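Local atomic coordinates of alternansucrase (Leuconostoc mesenteroides, PDB entry 6HVG), a protein that belongs to the family 70 glycoside hydrolases, large multidomain enzymes built round a TIM barrel, and carries a bound calcium ion and flanking cell-wall-binding-type repeats. Residues E520-Q528 / R1174-T1185; L555-D563 / A622-L630. All blocks are in the same frame, centred on the assembly; numbering follows the deposited sequence.

Overall arrangement
Both contacts lie within the family 70 region of the chain, their centres about 19 Å apart. Along the sequence the order is 520-528, 555-563, 622-630 and 1174-1185, so contact 2 falls entirely between the two halves of contact 1. Contact 1 ties the loop before helix 528-531 to the end of strand 1166-1175, part of a six-stranded antiparallel sheet. Contact 2 sets the loop that joins two strands of this sheet, 534-537 and 580-582, against the segment after barrel strand 617-620. The two contacts touch at two places, Leu527 CD1 on Asn625 ND2 (3.7 Å) and Gly1179 CA on Leu555 CD1 (3.9 Å). Distant parts of the sequence thus converge beside the calcium site.

Contact 1: E520-Q528 / R1174-T1185; sequences EDEAFDGLQ and RVDERGNQLKDT
Arg1174 reaches the loop 520-528 because its CG lies trans to the backbone N (chi1 180°) and its chain then bends at the next bond (chi2 78°), swinging the guanidinium out from the end of strand 1166-1175. Once there it donates from all three nitrogens. NE gives its hydrogen to Glu520 O at 2.7 Å, in the guanidinium plane, whereas NH2 meets Asp521 O, also at 2.7 Å, tilted out of that plane. NH1 completes the set with a straight bond of 3.0 Å to Gln528 OE1. The extended Gln528 chain comes in from the opposite direction, its amide turned 74° against the guanidinium. The other branch of that amide, NE2, bonds to a lone pair of Asp525 O at 3.1 Å, which fixes its rotation. Over one face of the guanidinium, Leu1182 CD1 sits 3.7 Å above the centre.

Two more bonds hold the loop. Glu1177 crosses Leu527 at about a right angle, and its OE1 takes the Leu527 N-H at 2.8 Å from above the carboxylate plane, while OE2 is held by Ser574 OG. A water links Glu1177 N and OE1 to Asp525 O. Elsewhere Thr1185 OG1, which is also bonded to Phe1187 N, donates to Asp521 OD2 on its anti side. Arg1174 is thus met by two backbone carbonyls and a side-chain amide oxygen, all neutral dipoles; the carboxylates of Asp521 and Glu520, a few ångströms further off, may add a weaker, longer-range stabilisation of its buried charge.

Contact 2: L555-D563 / A622-L630; sequences LGRQPINID and AVDNVDADL. With CA (calcium ion), chain C.
Ala628 and Arg557 are joined backbone to backbone where a TIM-barrel strand, 617-620, passes through a loop into helix 629-642, the first half of a beta-alpha-beta crossover to strand 657-658. Arg557 is the centre of an inverse gamma turn, and its O takes the Ala628 N-H at 2.8 Å. Close to this bond the methyl of Ala628 is the main bump. It points into a hollow floored by the Arg557 carbonyl and walled by Pro559 and Ile562: Ile562 CD1 lies 3.7 Å from Ala628 CB, and Pro559 CD stands 4.0 Å from the same methyl. With CG1 trans to the backbone N (chi1 -170°), Ile562 stretches its tip over the alanine and across Asp629.

The proline ring is the return bump, filling the hollow between Val623, Asp624 and the Ala628 methyl. Its CG packs 4.0 Å from Val623 CG1, the two side chains crossing at about a right angle, and its CD rests 3.7 Å from Asp624 OD1. Tyr668 of helix 665-671 packs against both Pro559 and Ile562 from outside the pair. Beside the proline, Gln558 crosses Asp624 with OE1 at 3.6 Å from Asp624 CB, their flat ends almost perpendicular; Gly571 O and Asn662 N hold the two polar ends elsewhere.

Arg557 runs alongside Asp627, CB against carboxylate, and Ser1229 bonds to both side chains. Asp627 OD1 meanwhile caps the coming helix by accepting from Asp629 N on its anti lone pair. Just before this turn, Asn625 turns its backbone O onto the calcium ion at 2.3 Å, in a site it shares with Glu575, Asp581, Asp1159 and a water.

Contact 1: E520-Q528 / R1174-T1185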
loop_
_atom_site.group_PDB
_atom_site.type_symbol
_atom_site.label_atom_id
_atom_site.label_comp_id
_atom_site.label_asym_id
_atom_site.label_seq_id
_atom_site.Cartn_x
_atom_site.Cartn_y
_atom_site.Cartn_z
ATOM N N GLU A 520 -10.075 -11.416 -10.000
ATOM C CA GLU A 520 -8.673 -11.356 -9.568
ATOM C C GLU A 520 -8.515 -11.037 -8.075
ATOM O O GLU A 520 -7.403 -10.986 -7.577
ATOM C CB GLU A 520 -7.877 -10.351 -10.417
ATOM C CG GLU A 520 -7.727 -10.783 -11.861
ATOM C CD GLU A 520 -6.861 -9.864 -12.674
ATOM O OE1 GLU A 520 -6.528 -8.787 -12.181
ATOM O OE2 GLU A 520 -6.532 -10.208 -13.826
ATOM N N ASP A 521 -9.633 -10.820 -7.379
ATOM C CA ASP A 521 -9.636 -10.597 -5.943
ATOM C C ASP A 521 -8.718 -9.451 -5.510
ATOM O O ASP A 521 -7.874 -9.624 -4.641
ATOM C CB ASP A 521 -9.261 -11.896 -5.231
ATOM C CG ASP A 521 -10.332 -12.975 -5.373
ATOM O OD1 ASP A 521 -11.476 -12.658 -5.759
ATOM O OD2 ASP A 521 -10.020 -14.156 -5.090
ATOM N N GLU A 522 -8.874 -8.295 -6.146
ATOM C CA GLU A 522 -8.175 -7.091 -5.745
ATOM C C GLU A 522 -8.235 -6.942 -4.228
ATOM O O GLU A 522 -9.289 -7.073 -3.632
ATOM C CB GLU A 522 -8.782 -5.853 -6.421
ATOM C CG GLU A 522 -7.861 -4.632 -6.425
ATOM C CD GLU A 522 -8.442 -3.432 -7.151
ATOM O OE1 GLU A 522 -9.636 -3.123 -6.940
ATOM O OE2 GLU A 522 -7.722 -2.810 -7.960
ATOM N N ALA A 523 -7.086 -6.704 -3.609
ATOM C CA ALA A 523 -6.984 -6.465 -2.168
ATOM C C ALA A 523 -5.917 -5.408 -1.903
ATOM O O ALA A 523 -5.010 -5.237 -2.706
ATOM C CB ALA A 523 -6.616 -7.747 -1.445
ATOM N N PHE A 524 -6.005 -4.713 -0.775
ATOM C CA PHE A 524 -5.050 -3.636 -0.498
ATOM C C PHE A 524 -4.396 -3.730 0.858
ATOM O O PHE A 524 -3.830 -2.786 1.347
ATOM C CB PHE A 524 -5.723 -2.291 -0.653
ATOM C CG PHE A 524 -6.207 -2.021 -2.047
ATOM C CD1 PHE A 524 -7.491 -2.372 -2.433
ATOM C CD2 PHE A 524 -5.377 -1.413 -2.966
ATOM C CE1 PHE A 524 -7.939 -2.105 -3.712
ATOM C CE2 PHE A 524 -5.820 -1.148 -4.253
ATOM C CZ PHE A 524 -7.106 -1.493 -4.625
ATOM N N ASP A 525 -4.406 -4.899 1.455
ATOM C CA ASP A 525 -3.755 -5.007 2.719
ATOM C C ASP A 525 -2.266 -5.301 2.488
ATOM O O ASP A 525 -1.893 -6.039 1.580
ATOM C CB ASP A 525 -4.471 -6.024 3.617
ATOM C CG ASP A 525 -4.262 -7.436 3.172
ATOM O OD1 ASP A 525 -3.163 -7.986 3.485
ATOM O OD2 ASP A 525 -5.194 -7.980 2.519
ATOM N N GLY A 526 -1.427 -4.709 3.330
ATOM C CA GLY A 526 0.019 -4.848 3.236
ATOM C C GLY A 526 0.522 -4.196 1.964
ATOM O O GLY A 526 -0.101 -3.235 1.456
ATOM N N LEU A 527 1.609 -4.739 1.411
ATOM C CA LEU A 527 2.201 -4.169 0.203
ATOM C C LEU A 527 1.286 -4.254 -1.004
ATOM O O LEU A 527 1.530 -3.613 -2.033
ATOM C CB LEU A 527 3.503 -4.854 -0.116
ATOM C CG LEU A 527 4.621 -4.722 0.928
ATOM C CD1 LEU A 527 5.843 -5.446 0.377
ATOM C CD2 LEU A 527 4.963 -3.282 1.257
ATOM N N GLN A 528 0.202 -5.011 -0.870
ATOM C CA GLN A 528 -0.832 -5.031 -1.885
ATOM C C GLN A 528 -1.438 -3.654 -2.062
ATOM O O GLN A 528 -1.986 -3.331 -3.118
ATOM C CB GLN A 528 -1.907 -6.036 -1.529
ATOM C CG GLN A 528 -1.420 -7.474 -1.529
ATOM C CD GLN A 528 -2.509 -8.463 -1.239
ATOM O OE1 GLN A 528 -2.760 -9.363 -2.006
ATOM N NE2 GLN A 528 -3.188 -8.271 -0.153
ATOM N N ARG A 1174 -3.094 -16.486 -7.117
ATOM C CA ARG A 1174 -3.271 -15.205 -6.415
ATOM C C ARG A 1174 -2.687 -15.276 -5.026
ATOM O O ARG A 1174 -3.039 -16.146 -4.248
ATOM C CB ARG A 1174 -4.735 -14.842 -6.339
ATOM C CG ARG A 1174 -5.057 -13.542 -5.635
ATOM C CD ARG A 1174 -4.780 -12.341 -6.531
ATOM N NE ARG A 1174 -5.264 -11.127 -5.910
ATOM C CZ ARG A 1174 -4.679 -10.547 -4.865
ATOM N NH1 ARG A 1174 -3.555 -11.044 -4.328
ATOM N NH2 ARG A 1174 -5.213 -9.447 -4.355
ATOM N N VAL A 1175 -1.759 -14.361 -4.740
ATOM C CA VAL A 1175 -0.957 -14.418 -3.513
ATOM C C VAL A 1175 -0.850 -13.065 -2.870
ATOM O O VAL A 1175 -1.065 -12.034 -3.524
ATOM C CB VAL A 1175 0.480 -14.870 -3.784
ATOM C CG1 VAL A 1175 0.525 -16.330 -4.165
ATOM C CG2 VAL A 1175 1.111 -14.023 -4.877
ATOM N N ASP A 1176 -0.498 -13.091 -1.585
ATOM C CA ASP A 1176 -0.195 -11.879 -0.821
ATOM C C ASP A 1176 1.288 -11.555 -0.944
ATOM O O ASP A 1176 2.021 -12.250 -1.657
ATOM C CB ASP A 1176 -0.641 -12.013 0.642
ATOM C CG ASP A 1176 0.099 -13.100 1.416
ATOM O OD1 ASP A 1176 1.187 -13.544 1.009
ATOM O OD2 ASP A 1176 -0.392 -13.500 2.489
ATOM N N GLU A 1177 1.733 -10.489 -0.296
ATOM C CA GLU A 1177 3.119 -10.036 -0.471
ATOM C C GLU A 1177 4.171 -11.100 -0.196
ATOM O O GLU A 1177 5.234 -11.078 -0.815
ATOM C CB GLU A 1177 3.385 -8.825 0.402
ATOM C CG GLU A 1177 3.392 -9.130 1.893
ATOM C CD GLU A 1177 3.309 -7.870 2.711
ATOM O OE1 GLU A 1177 2.283 -7.170 2.617
ATOM O OE2 GLU A 1177 4.277 -7.580 3.407
ATOM N N ARG A 1178 3.866 -12.040 0.698
ATOM C CA ARG A 1178 4.778 -13.154 1.007
ATOM C C ARG A 1178 4.678 -14.353 0.067
ATOM O O ARG A 1178 5.344 -15.372 0.284
ATOM C CB ARG A 1178 4.551 -13.649 2.440
ATOM C CG ARG A 1178 4.927 -12.640 3.512
ATOM C CD ARG A 1178 4.698 -13.189 4.898
ATOM N NE ARG A 1178 5.191 -12.283 5.919
ATOM C CZ ARG A 1178 4.583 -11.162 6.305
ATOM N NH1 ARG A 1178 3.435 -10.780 5.756
ATOM N NH2 ARG A 1178 5.148 -10.392 7.238
ATOM N N GLY A 1179 3.839 -14.269 -0.949
ATOM C CA GLY A 1179 3.678 -15.386 -1.874
ATOM C C GLY A 1179 2.852 -16.550 -1.335
ATOM O O GLY A 1179 2.956 -17.658 -1.811
ATOM N N ASN A 1180 2.026 -16.280 -0.340
ATOM C CA ASN A 1180 1.113 -17.255 0.206
ATOM C C ASN A 1180 -0.229 -17.076 -0.428
ATOM O O ASN A 1180 -0.721 -15.967 -0.594
ATOM C CB ASN A 1180 0.970 -17.095 1.709
ATOM C CG ASN A 1180 2.240 -17.439 2.440
ATOM O OD1 ASN A 1180 2.975 -18.338 2.027
ATOM N ND2 ASN A 1180 2.513 -16.718 3.530
ATOM N N GLN A 1181 -0.828 -18.193 -0.786
ATOM C CA GLN A 1181 -2.092 -18.177 -1.486
ATOM C C GLN A 1181 -3.099 -17.457 -0.618
ATOM O O GLN A 1181 -3.122 -17.695 0.594
ATOM C CB GLN A 1181 -2.498 -19.629 -1.722
ATOM C CG GLN A 1181 -3.770 -19.833 -2.489
ATOM C CD GLN A 1181 -4.006 -21.285 -2.806
ATOM O OE1 GLN A 1181 -3.094 -22.000 -3.210
ATOM N NE2 GLN A 1181 -5.254 -21.713 -2.691
ATOM N N LEU A 1182 -3.918 -16.587 -1.216
ATOM C CA LEU A 1182 -4.992 -15.918 -0.453
ATOM C C LEU A 1182 -5.928 -16.984 0.068
ATOM O O LEU A 1182 -6.093 -18.016 -0.575
ATOM C CB LEU A 1182 -5.782 -14.907 -1.290
ATOM C CG LEU A 1182 -5.212 -13.514 -1.550
ATOM C CD1 LEU A 1182 -6.259 -12.666 -2.258
ATOM C CD2 LEU A 1182 -4.748 -12.790 -0.301
ATOM N N LYS A 1183 -6.511 -16.761 1.241
ATOM C CA LYS A 1183 -7.322 -17.800 1.922
ATOM C C LYS A 1183 -8.540 -18.248 1.105
ATOM O O LYS A 1183 -8.787 -19.447 0.959
ATOM C CB LYS A 1183 -7.737 -17.375 3.354
ATOM C CG LYS A 1183 -8.471 -16.041 3.481
ATOM C CD LYS A 1183 -9.106 -15.860 4.870
ATOM C CE LYS A 1183 -8.121 -15.389 5.944
ATOM N NZ LYS A 1183 -7.905 -13.909 5.945
ATOM N N ASP A 1184 -9.280 -17.288 0.550
ATOM C CA ASP A 1184 -10.550 -17.588 -0.131
ATOM C C ASP A 1184 -10.497 -17.227 -1.619
ATOM O O ASP A 1184 -11.282 -16.397 -2.092
ATOM C CB ASP A 1184 -11.702 -16.830 0.564
ATOM C CG ASP A 1184 -11.792 -17.132 2.070
ATOM O OD1 ASP A 1184 -11.504 -18.285 2.472
ATOM O OD2 ASP A 1184 -12.146 -16.204 2.846
ATOM N N THR A 1185 -9.575 -17.851 -2.346
ATOM C CA THR A 1185 -9.400 -17.550 -3.750
ATOM C C THR A 1185 -9.613 -18.781 -4.621
ATOM O O THR A 1185 -9.101 -19.874 -4.344
ATOM C CB THR A 1185 -8.004 -16.946 -4.088
ATOM O OG1 THR A 1185 -7.988 -16.506 -5.449
ATOM C CG2 THR A 1185 -6.894 -17.998 -3.929
HETATM O O HOH W 1 0.172 -8.563 1.214
#

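Contact 2: L555-D563 / A622-L630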
loop_
_atom_site.group_PDB
_atom_site.type_symbol
_atom_site.label_atom_id
_atom_site.label_comp_id
_atom_site.label_asym_id
_atom_site.label_seq_id
_atom_site.Cartn_x
_atom_site.Cartn_y
_atom_site.Cartn_z
ATOM N N LEU A 555 10.686 -17.999 -2.610
ATOM C CA LEU A 555 10.131 -16.722 -2.238
ATOM C C LEU A 555 10.449 -16.362 -0.805
ATOM O O LEU A 555 10.513 -17.236 0.064
ATOM C CB LEU A 555 8.633 -16.794 -2.406
ATOM C CG LEU A 555 8.124 -17.174 -3.810
ATOM C CD1 LEU A 555 6.600 -17.118 -3.886
ATOM C CD2 LEU A 555 8.714 -16.316 -4.904
ATOM N N GLY A 556 10.712 -15.081 -0.562
ATOM C CA GLY A 556 10.837 -14.558 0.803
ATOM C C GLY A 556 12.137 -14.920 1.474
ATOM O O GLY A 556 12.177 -15.048 2.687
ATOM N N ARG A 557 13.202 -15.066 0.699
ATOM C CA ARG A 557 14.494 -15.367 1.285
ATOM C C ARG A 557 15.192 -14.081 1.715
ATOM O O ARG A 557 16.330 -13.820 1.334
ATOM C CB ARG A 557 15.366 -16.178 0.315
ATOM C CG ARG A 557 14.775 -17.535 -0.016
ATOM C CD ARG A 557 14.563 -18.369 1.241
ATOM N NE ARG A 557 14.112 -19.723 0.906
ATOM C CZ ARG A 557 14.899 -20.763 0.638
ATOM N NH1 ARG A 557 16.221 -20.653 0.634
ATOM N NH2 ARG A 557 14.361 -21.918 0.350
ATOM N N GLN A 558 14.529 -13.327 2.581
ATOM C CA GLN A 558 15.109 -12.098 3.134
ATOM C C GLN A 558 16.206 -12.502 4.097
ATOM O O GLN A 558 16.377 -13.700 4.350
ATOM C CB GLN A 558 14.062 -11.229 3.819
ATOM C CG GLN A 558 13.374 -11.891 4.985
ATOM C CD GLN A 558 12.457 -10.958 5.742
ATOM O OE1 GLN A 558 12.565 -9.733 5.645
ATOM N NE2 GLN A 558 11.579 -11.538 6.558
ATOM N N PRO A 559 16.992 -11.526 4.617
ATOM C CA PRO A 559 18.112 -11.905 5.496
ATOM C C PRO A 559 17.726 -12.890 6.610
ATOM O O PRO A 559 18.348 -13.947 6.733
ATOM C CB PRO A 559 18.588 -10.567 6.037
ATOM C CG PRO A 559 18.279 -9.612 4.918
ATOM C CD PRO A 559 17.028 -10.092 4.284
ATOM N N ILE A 560 16.672 -12.580 7.358
ATOM C CA ILE A 560 16.277 -13.429 8.474
ATOM C C ILE A 560 15.664 -14.750 8.006
ATOM O O ILE A 560 15.458 -15.638 8.809
ATOM C CB ILE A 560 15.320 -12.723 9.470
ATOM C CG1 ILE A 560 13.960 -12.390 8.826
ATOM C CG2 ILE A 560 15.960 -11.462 10.036
ATOM C CD1 ILE A 560 12.912 -11.930 9.818
ATOM N N ASN A 561 15.365 -14.886 6.720
ATOM C CA ASN A 561 14.818 -16.138 6.195
ATOM C C ASN A 561 15.582 -16.627 5.006
ATOM O O ASN A 561 15.002 -17.226 4.100
ATOM C CB ASN A 561 13.346 -15.967 5.788
ATOM C CG ASN A 561 12.688 -17.286 5.435
ATOM O OD1 ASN A 561 12.900 -18.280 6.102
ATOM N ND2 ASN A 561 11.898 -17.294 4.376
ATOM N N ILE A 562 16.879 -16.365 4.988
ATOM C CA ILE A 562 17.682 -16.676 3.806
ATOM C C ILE A 562 17.633 -18.177 3.503
ATOM O O ILE A 562 17.699 -18.568 2.327
ATOM C CB ILE A 562 19.130 -16.168 3.951
ATOM C CG1 ILE A 562 19.871 -16.285 2.618
ATOM C CG2 ILE A 562 19.842 -16.923 5.062
ATOM C CD1 ILE A 562 21.204 -15.570 2.587
ATOM N N ASP A 563 17.466 -19.013 4.532
ATOM C CA ASP A 563 17.430 -20.480 4.343
ATOM C C ASP A 563 16.016 -21.104 4.334
ATOM O O ASP A 563 15.870 -22.315 4.407
ATOM C CB ASP A 563 18.321 -21.177 5.389
ATOM C CG ASP A 563 17.790 -21.048 6.820
ATOM O OD1 ASP A 563 16.743 -20.408 7.044
ATOM O OD2 ASP A 563 18.429 -21.608 7.731
ATOM N N ALA A 622 15.438 -2.219 -1.570
ATOM C CA ALA A 622 14.415 -3.224 -1.269
ATOM C C ALA A 622 15.006 -4.539 -0.805
ATOM O O ALA A 622 14.663 -5.601 -1.319
ATOM C CB ALA A 622 13.538 -3.447 -2.498
ATOM N N VAL A 623 15.903 -4.461 0.166
ATOM C CA VAL A 623 16.642 -5.625 0.648
ATOM C C VAL A 623 15.725 -6.754 1.117
ATOM O O VAL A 623 15.962 -7.921 0.819
ATOM C CB VAL A 623 17.588 -5.208 1.795
ATOM C CG1 VAL A 623 18.198 -6.412 2.516
ATOM C CG2 VAL A 623 18.699 -4.319 1.254
ATOM N N ASP A 624 14.684 -6.403 1.864
ATOM C CA ASP A 624 13.793 -7.388 2.438
ATOM C C ASP A 624 12.816 -8.004 1.434
ATOM O O ASP A 624 12.117 -8.964 1.754
ATOM C CB ASP A 624 13.064 -6.764 3.615
ATOM C CG ASP A 624 14.005 -6.431 4.790
ATOM O OD1 ASP A 624 15.119 -7.012 4.861
ATOM O OD2 ASP A 624 13.615 -5.606 5.658
ATOM N N ASN A 625 12.778 -7.467 0.211
ATOM C CA ASN A 625 11.868 -7.941 -0.827
ATOM C C ASN A 625 12.541 -8.795 -1.919
ATOM O O ASN A 625 11.922 -9.053 -2.959
ATOM C CB ASN A 625 11.212 -6.746 -1.484
ATOM C CG ASN A 625 10.793 -5.719 -0.486
ATOM O OD1 ASN A 625 11.576 -4.840 -0.136
ATOM N ND2 ASN A 625 9.537 -5.775 -0.068
ATOM N N VAL A 626 13.785 -9.215 -1.679
ATOM C CA VAL A 626 14.576 -10.007 -2.607
ATOM C C VAL A 626 15.362 -11.103 -1.873
ATOM O O VAL A 626 15.319 -11.199 -0.648
ATOM C CB VAL A 626 15.575 -9.135 -3.391
ATOM C CG1 VAL A 626 14.850 -8.020 -4.131
ATOM C CG2 VAL A 626 16.677 -8.581 -2.490
ATOM N N ASP A 627 16.037 -11.956 -2.639
ATOM C CA ASP A 627 16.857 -13.050 -2.089
ATOM C C ASP A 627 18.158 -12.487 -1.525
ATOM O O ASP A 627 18.944 -11.845 -2.231
ATOM C CB ASP A 627 17.150 -14.111 -3.164
ATOM C CG ASP A 627 17.722 -15.404 -2.589
ATOM O OD1 ASP A 627 18.671 -15.371 -1.780
ATOM O OD2 ASP A 627 17.238 -16.472 -2.975
ATOM N N ALA A 628 18.380 -12.727 -0.243
ATOM C CA ALA A 628 19.495 -12.110 0.469
ATOM C C ALA A 628 20.893 -12.534 -0.034
ATOM O O ALA A 628 21.897 -11.941 0.354
ATOM C CB ALA A 628 19.351 -12.387 1.950
ATOM N N ASP A 629 20.963 -13.558 -0.878
ATOM C CA ASP A 629 22.211 -13.898 -1.564
ATOM C C ASP A 629 22.832 -12.714 -2.283
ATOM O O ASP A 629 24.049 -12.631 -2.400
ATOM C CB ASP A 629 21.974 -14.996 -2.600
ATOM C CG ASP A 629 21.778 -16.380 -1.987
ATOM O OD1 ASP A 629 22.182 -16.609 -0.818
ATOM O OD2 ASP A 629 21.236 -17.246 -2.718
ATOM N N LEU A 630 22.002 -11.798 -2.764
ATOM C CA LEU A 630 22.498 -10.645 -3.484
ATOM C C LEU A 630 23.448 -9.802 -2.657
ATOM O O LEU A 630 24.318 -9.128 -3.213
ATOM C CB LEU A 630 21.345 -9.776 -4.006
ATOM C CG LEU A 630 20.454 -10.370 -5.095
ATOM C CD1 LEU A 630 19.468 -9.322 -5.590
ATOM C CD2 LEU A 630 21.273 -10.921 -6.252
HETATM CA CA CA C . 10.936 -9.674 -4.927
HETATM O O HOH W 2 12.706 -9.750 -6.502
#